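Local coordinates for peroxide stress regulator PerR, FUR family (PDB 4LMY), which probably senses peroxide stress and, as a zinc-containing transcription factor of the Fur family, binds DNA to control gene expression, at residues B[11-14]-B[15-19]; B[28-31]-B[32-36]. One frame throughout, in Å; residues are numbered along the deposited sequence.

Both contacts are capped first turns of consecutive helices: contact 1 (11-14 with 15-19) opens helix 12-22, and contact 2 (28-31 with 32-36) opens helix 29-40. Each is partly buried, and their centres lie about 12 Å apart. They meet through Val16 CG1 and Ile35 CD1, 3.6 Å apart, and through Tyr13 OH and Lys32 CD at 3.2 Å. Contact 1 lies near the centre of the chain and presents Asn15 and His19 to a zinc ion; contact 2, farther out at about 13 Å from that centre, carries a salt bridge between exposed Glu29 and partly exposed Lys32, and buried isoleucines facing the helices of the presumed DNA-binding domain.

Contact 1 of 2, residues B[11-14]-B[15-19]. With ZN (zinc ion), chain E.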
ATOM      1  N   ASP B  11      -4.498 -10.864   7.003  1.00 19.80           N
ATOM      2  CA  ASP B  11      -3.173 -10.265   6.862  1.00 19.19           C
ATOM      3  C   ASP B  11      -2.195 -11.297   6.304  1.00 22.91           C
ATOM      4  O   ASP B  11      -2.592 -12.427   6.014  1.00 24.76           O
ATOM      5  CB  ASP B  11      -2.665  -9.630   8.168  1.00 21.43           C
ATOM      6  CG  ASP B  11      -2.524 -10.626   9.310  1.00 24.80           C
ATOM      7  OD1 ASP B  11      -2.384 -10.163  10.463  1.00 30.56           O
ATOM      8  OD2 ASP B  11      -2.553 -11.852   9.077  1.00 25.91           O
ATOM      9  N   ALA B  12      -0.931 -10.915   6.153  1.00 20.71           N
ATOM     10  CA  ALA B  12       0.066 -11.816   5.578  1.00 21.59           C
ATOM     11  C   ALA B  12       0.175 -13.125   6.355  1.00 24.66           C
ATOM     12  O   ALA B  12       0.181 -14.202   5.763  1.00 21.84           O
ATOM     13  CB  ALA B  12       1.423 -11.131   5.489  1.00 21.56           C
ATOM     14  N   TYR B  13       0.243 -13.021   7.680  1.00 22.57           N
ATOM     15  CA  TYR B  13       0.376 -14.186   8.552  1.00 21.72           C
ATOM     16  C   TYR B  13      -0.822 -15.121   8.448  1.00 24.32           C
ATOM     17  O   TYR B  13      -0.667 -16.315   8.175  1.00 23.57           O
ATOM     18  CB  TYR B  13       0.592 -13.738  10.003  1.00 26.25           C
ATOM     19  CG  TYR B  13       0.619 -14.863  11.016  1.00 22.29           C
ATOM     20  CD1 TYR B  13      -0.519 -15.199  11.736  1.00 24.59           C
ATOM     21  CD2 TYR B  13       1.784 -15.577  11.263  1.00 22.91           C
ATOM     22  CE1 TYR B  13      -0.504 -16.222  12.666  1.00 25.46           C
ATOM     23  CE2 TYR B  13       1.810 -16.602  12.195  1.00 22.80           C
ATOM     24  CZ  TYR B  13       0.664 -16.918  12.893  1.00 26.57           C
ATOM     25  OH  TYR B  13       0.682 -17.937  13.819  1.00 27.62           O
ATOM     26  N   GLU B  14      -2.014 -14.573   8.657  1.00 20.73           N
ATOM     27  CA  GLU B  14      -3.235 -15.368   8.592  1.00 22.90           C
ATOM     28  C   GLU B  14      -3.473 -15.938   7.197  1.00 20.77           C
ATOM     29  O   GLU B  14      -4.088 -16.995   7.049  1.00 24.60           O
ATOM     30  CB  GLU B  14      -4.448 -14.554   9.057  1.00 21.53           C
ATOM     31  CG  GLU B  14      -4.411 -14.157  10.528  1.00 22.14           C
ATOM     32  CD  GLU B  14      -4.446 -15.351  11.473  1.00 34.26           C
ATOM     33  OE1 GLU B  14      -4.851 -16.453  11.047  1.00 36.72           O
ATOM     34  OE2 GLU B  14      -4.072 -15.180  12.652  1.00 36.27           O
ATOM     35  N   ASN B  15      -2.991 -15.240   6.172  1.00 21.50           N
ATOM     36  CA  ASN B  15      -3.114 -15.747   4.811  1.00 20.36           C
ATOM     37  C   ASN B  15      -2.299 -17.014   4.601  1.00 22.54           C
ATOM     38  O   ASN B  15      -2.787 -17.980   4.017  1.00 23.88           O
ATOM     39  CB  ASN B  15      -2.711 -14.696   3.779  1.00 21.51           C
ATOM     40  CG  ASN B  15      -2.726 -15.243   2.367  1.00 24.36           C
ATOM     41  OD1 ASN B  15      -1.679 -15.532   1.788  1.00 28.05           O
ATOM     42  ND2 ASN B  15      -3.918 -15.406   1.811  1.00 19.70           N
ATOM     43  N   VAL B  16      -1.057 -17.004   5.077  1.00 22.41           N
ATOM     44  CA  VAL B  16      -0.192 -18.174   4.955  1.00 22.19           C
ATOM     45  C   VAL B  16      -0.848 -19.388   5.603  1.00 23.84           C
ATOM     46  O   VAL B  16      -0.920 -20.462   5.003  1.00 25.60           O
ATOM     47  CB  VAL B  16       1.187 -17.937   5.593  1.00 23.79           C
ATOM     48  CG1 VAL B  16       2.009 -19.217   5.563  1.00 25.65           C
ATOM     49  CG2 VAL B  16       1.913 -16.826   4.867  1.00 22.21           C
ATOM     50  N   LEU B  17      -1.346 -19.201   6.822  1.00 22.68           N
ATOM     51  CA  LEU B  17      -1.977 -20.281   7.568  1.00 26.46           C
ATOM     52  C   LEU B  17      -3.204 -20.816   6.839  1.00 26.69           C
ATOM     53  O   LEU B  17      -3.418 -22.025   6.778  1.00 29.12           O
ATOM     54  CB  LEU B  17      -2.356 -19.824   8.978  1.00 25.94           C
ATOM     55  CG  LEU B  17      -1.200 -19.417   9.894  1.00 28.94           C
ATOM     56  CD1 LEU B  17      -1.672 -19.309  11.341  1.00 26.48           C
ATOM     57  CD2 LEU B  17      -0.042 -20.397   9.769  1.00 33.57           C
ATOM     58  N   GLU B  18      -4.004 -19.913   6.278  1.00 24.12           N
ATOM     59  CA  GLU B  18      -5.190 -20.316   5.526  1.00 27.23           C
ATOM     60  C   GLU B  18      -4.825 -21.166   4.311  1.00 25.89           C
ATOM     61  O   GLU B  18      -5.431 -22.210   4.074  1.00 31.87           O
ATOM     62  CB  GLU B  18      -6.010 -19.095   5.100  1.00 29.96           C
ATOM     63  CG  GLU B  18      -7.238 -19.424   4.256  1.00 33.08           C
ATOM     64  CD  GLU B  18      -8.291 -20.218   5.016  1.00 44.35           C
ATOM     65  OE1 GLU B  18      -9.144 -20.851   4.358  1.00 46.81           O
ATOM     66  OE2 GLU B  18      -8.275 -20.205   6.265  1.00 41.03           O
ATOM     67  N   HIS B  19      -3.827 -20.720   3.555  1.00 25.52           N
ATOM     68  CA  HIS B  19      -3.345 -21.464   2.395  1.00 24.67           C
ATOM     69  C   HIS B  19      -2.809 -22.836   2.798  1.00 27.90           C
ATOM     70  O   HIS B  19      -3.077 -23.836   2.132  1.00 29.81           O
ATOM     71  CB  HIS B  19      -2.254 -20.682   1.660  1.00 24.28           C
ATOM     72  CG  HIS B  19      -2.779 -19.600   0.765  1.00 26.10           C
ATOM     73  ND1 HIS B  19      -2.837 -19.736  -0.607  1.00 31.14           N
ATOM     74  CD2 HIS B  19      -3.261 -18.367   1.041  1.00 25.23           C
ATOM     75  CE1 HIS B  19      -3.336 -18.633  -1.134  1.00 31.24           C
ATOM     76  NE2 HIS B  19      -3.601 -17.785  -0.158  1.00 22.19           N
TER
HETATM   77 ZN    ZN E 201      -4.548 -15.846  -0.256  1.00 27.31          ZN
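Leu17 lies one turn beyond Tyr13 and covers part of its ring: Leu17 CG sits 4.2 Å above the ring plane, displaced toward the rim, while Leu17 CD1 approaches Tyr13 CE1 at 3.6 Å. The tyrosine owes this position to its first torsion (chi1 175°), which sets CG opposite its own backbone N and carries the ring along the helix toward Leu17. The leucine methyl therefore meets the phenol end, with Tyr13 OH 3.7 Å from Leu17 CD1.

Glu14 bends round on the same side. Its chain bends at chi2 (-64°), bringing OE2 to the edge of the Tyr13 ring, in plane, and OE1 into loose contact with Leu17 CD1. Its backbone serves both directions: Glu14 O accepts from Glu18 N, and Glu14 N gives a nearly straight capping bond to OD2 of the N-cap residue Asp11 (2.8 Å, 167°). Asp11 O in turn accepts from Asn15 N at 2.8 Å, so the cap residue holds the first turn by side chain and main chain alike.

Asn15 turns its amide to a different side. Its ND2, as modelled, lies 2.2 Å from zinc, and His19 NE2, one turn on, binds the same ion at 2.2 Å. His4, His6, His97 and His99 complete the site. The amide nitrogen as ligand is doubtful, since the carboxamide oxygen is the usual donor and the two are hard to tell apart in a crystal structure. The chemistry implies a two-sided helix start: Leu17 partly covering one Tyr13 face, with the Glu14 carboxylate at the ring edge, and on another flank an i, i+4 pair of zinc ligands. Since the four other histidines come from elsewhere in the chain, binding the ion would fix this helix relative to them.

Contact 2 of 2, residues B[28-31]-B[32-36]; sequences TETR and KAIIS
Glu29 and Lys32 run side by side and point the same way, and their charged ends close a salt bridge: Lys32 NZ lies 2.6 Å from Glu29 OE2, on the syn side but 32° out of the carboxylate plane. Both chains curl to achieve this, the glutamate at chi2 (-61°) and the lysine at chi3 (-93°), and Lys32 CE also closes to 3.1 Å from Glu29 OE2.

Thr30 and Ile34 lie alongside one another on a second side of the helix, where the threonine methyl CG2 meets Ile34 CD1 at 3.9 Å. Arg31 and Ile35 instead cross at a slant. Only the aliphatic root of the arginine takes part, CG lying 3.9 Å from Ile35 CD1; the guanidinium passes on to Asn69 OD1 through NE and to Arg26 O through NH1.

Thr28 is the N-cap, its OG1 accepting from Arg31 N at 2.9 Å. A turn later, Lys32 O is gripped from opposite faces of its plane by Ser36 N (3.0 Å) and Ser36 OG (3.1 Å), which fixes the serine hydroxyl against the backbone.

In the fold, Ile35 packs between helix 12-22, at Leu17, and helix 63-75, at Leu73, while Thr30 and Ala33 meet Phe58 of a loop, consistent with a helix of the winged-helix domain seen in Fur-family regulators.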
ATOM      1  N   THR B  28       2.586 -26.420  12.966  1.00 22.11           N
ATOM      2  CA  THR B  28       3.277 -26.562  14.237  1.00 23.65           C
ATOM      3  C   THR B  28       3.593 -25.182  14.803  1.00 22.20           C
ATOM      4  O   THR B  28       3.515 -24.179  14.093  1.00 23.61           O
ATOM      5  CB  THR B  28       4.596 -27.328  14.068  1.00 24.41           C
ATOM      6  OG1 THR B  28       5.494 -26.560  13.258  1.00 26.18           O
ATOM      7  CG2 THR B  28       4.352 -28.682  13.402  1.00 24.86           C
ATOM      8  N   GLU B  29       3.950 -25.133  16.083  1.00 25.42           N
ATOM      9  CA  GLU B  29       4.339 -23.878  16.717  1.00 23.37           C
ATOM     10  C   GLU B  29       5.624 -23.335  16.097  1.00 25.02           C
ATOM     11  O   GLU B  29       5.808 -22.120  15.978  1.00 25.55           O
ATOM     12  CB  GLU B  29       4.505 -24.068  18.227  1.00 25.82           C
ATOM     13  CG  GLU B  29       3.214 -24.430  18.945  1.00 29.60           C
ATOM     14  CD  GLU B  29       2.153 -23.355  18.800  1.00 30.14           C
ATOM     15  OE1 GLU B  29       2.483 -22.166  18.987  1.00 31.24           O
ATOM     16  OE2 GLU B  29       0.994 -23.698  18.489  1.00 31.77           O
ATOM     17  N   THR B  30       6.507 -24.245  15.698  1.00 24.42           N
ATOM     18  CA  THR B  30       7.757 -23.872  15.049  1.00 23.22           C
ATOM     19  C   THR B  30       7.478 -23.252  13.683  1.00 22.45           C
ATOM     20  O   THR B  30       8.099 -22.261  13.298  1.00 24.86           O
ATOM     21  CB  THR B  30       8.683 -25.095  14.887  1.00 28.13           C
ATOM     22  OG1 THR B  30       9.171 -25.494  16.175  1.00 32.86           O
ATOM     23  CG2 THR B  30       9.863 -24.758  13.996  1.00 30.70           C
ATOM     24  N   ARG B  31       6.523 -23.835  12.962  1.00 23.26           N
ATOM     25  CA  ARG B  31       6.138 -23.323  11.653  1.00 22.27           C
ATOM     26  C   ARG B  31       5.563 -21.916  11.763  1.00 23.39           C
ATOM     27  O   ARG B  31       5.865 -21.046  10.946  1.00 22.44           O
ATOM     28  CB  ARG B  31       5.139 -24.267  10.984  1.00 25.94           C
ATOM     29  CG  ARG B  31       4.647 -23.805   9.624  1.00 29.64           C
ATOM     30  CD  ARG B  31       4.331 -24.996   8.735  1.00 30.19           C
ATOM     31  NE  ARG B  31       5.544 -25.684   8.298  1.00 42.43           N
ATOM     32  CZ  ARG B  31       5.600 -26.974   7.985  1.00 45.78           C
ATOM     33  NH1 ARG B  31       4.513 -27.726   8.069  1.00 42.06           N
ATOM     34  NH2 ARG B  31       6.747 -27.515   7.594  1.00 54.71           N
ATOM     35  N   LYS B  32       4.745 -21.694  12.788  1.00 23.86           N
ATOM     36  CA  LYS B  32       4.180 -20.372  13.035  1.00 24.48           C
ATOM     37  C   LYS B  32       5.272 -19.359  13.366  1.00 22.80           C
ATOM     38  O   LYS B  32       5.225 -18.211  12.917  1.00 25.60           O
ATOM     39  CB  LYS B  32       3.152 -20.427  14.165  1.00 23.22           C
ATOM     40  CG  LYS B  32       1.853 -21.092  13.765  1.00 23.04           C
ATOM     41  CD  LYS B  32       0.787 -20.948  14.841  1.00 31.12           C
ATOM     42  CE  LYS B  32       0.774 -22.136  15.784  1.00 38.20           C
ATOM     43  NZ  LYS B  32      -0.188 -21.938  16.908  1.00 33.22           N
ATOM     44  N   ALA B  33       6.251 -19.793  14.153  1.00 21.89           N
ATOM     45  CA  ALA B  33       7.359 -18.926  14.544  1.00 24.15           C
ATOM     46  C   ALA B  33       8.201 -18.499  13.347  1.00 27.01           C
ATOM     47  O   ALA B  33       8.610 -17.344  13.246  1.00 28.24           O
ATOM     48  CB  ALA B  33       8.226 -19.613  15.576  1.00 26.63           C
ATOM     49  N   ILE B  34       8.456 -19.434  12.441  1.00 22.14           N
ATOM     50  CA  ILE B  34       9.279 -19.150  11.271  1.00 21.87           C
ATOM     51  C   ILE B  34       8.552 -18.229  10.286  1.00 23.48           C
ATOM     52  O   ILE B  34       9.152 -17.312   9.722  1.00 28.48           O
ATOM     53  CB  ILE B  34       9.751 -20.454  10.595  1.00 24.64           C
ATOM     54  CG1 ILE B  34      10.731 -21.184  11.517  1.00 24.91           C
ATOM     55  CG2 ILE B  34      10.403 -20.166   9.256  1.00 24.45           C
ATOM     56  CD1 ILE B  34      11.123 -22.561  11.043  1.00 27.05           C
ATOM     57  N   ILE B  35       7.256 -18.462  10.102  1.00 22.78           N
ATOM     58  CA  ILE B  35       6.436 -17.590   9.262  1.00 21.79           C
ATOM     59  C   ILE B  35       6.457 -16.156   9.786  1.00 23.82           C
ATOM     60  O   ILE B  35       6.729 -15.220   9.034  1.00 25.94           O
ATOM     61  CB  ILE B  35       4.982 -18.084   9.174  1.00 22.49           C
ATOM     62  CG1 ILE B  35       4.922 -19.424   8.439  1.00 25.45           C
ATOM     63  CG2 ILE B  35       4.108 -17.053   8.459  1.00 24.41           C
ATOM     64  CD1 ILE B  35       3.621 -20.171   8.629  1.00 24.77           C
ATOM     65  N   SER B  36       6.180 -15.997  11.077  1.00 26.56           N
ATOM     66  CA  SER B  36       6.158 -14.677  11.702  1.00 29.73           C
ATOM     67  C   SER B  36       7.524 -14.016  11.616  1.00 30.36           C
ATOM     68  O   SER B  36       7.628 -12.821  11.336  1.00 34.24           O
ATOM     69  CB  SER B  36       5.724 -14.774  13.165  1.00 33.95           C
ATOM     70  OG  SER B  36       4.382 -15.208  13.275  1.00 41.06           O
TER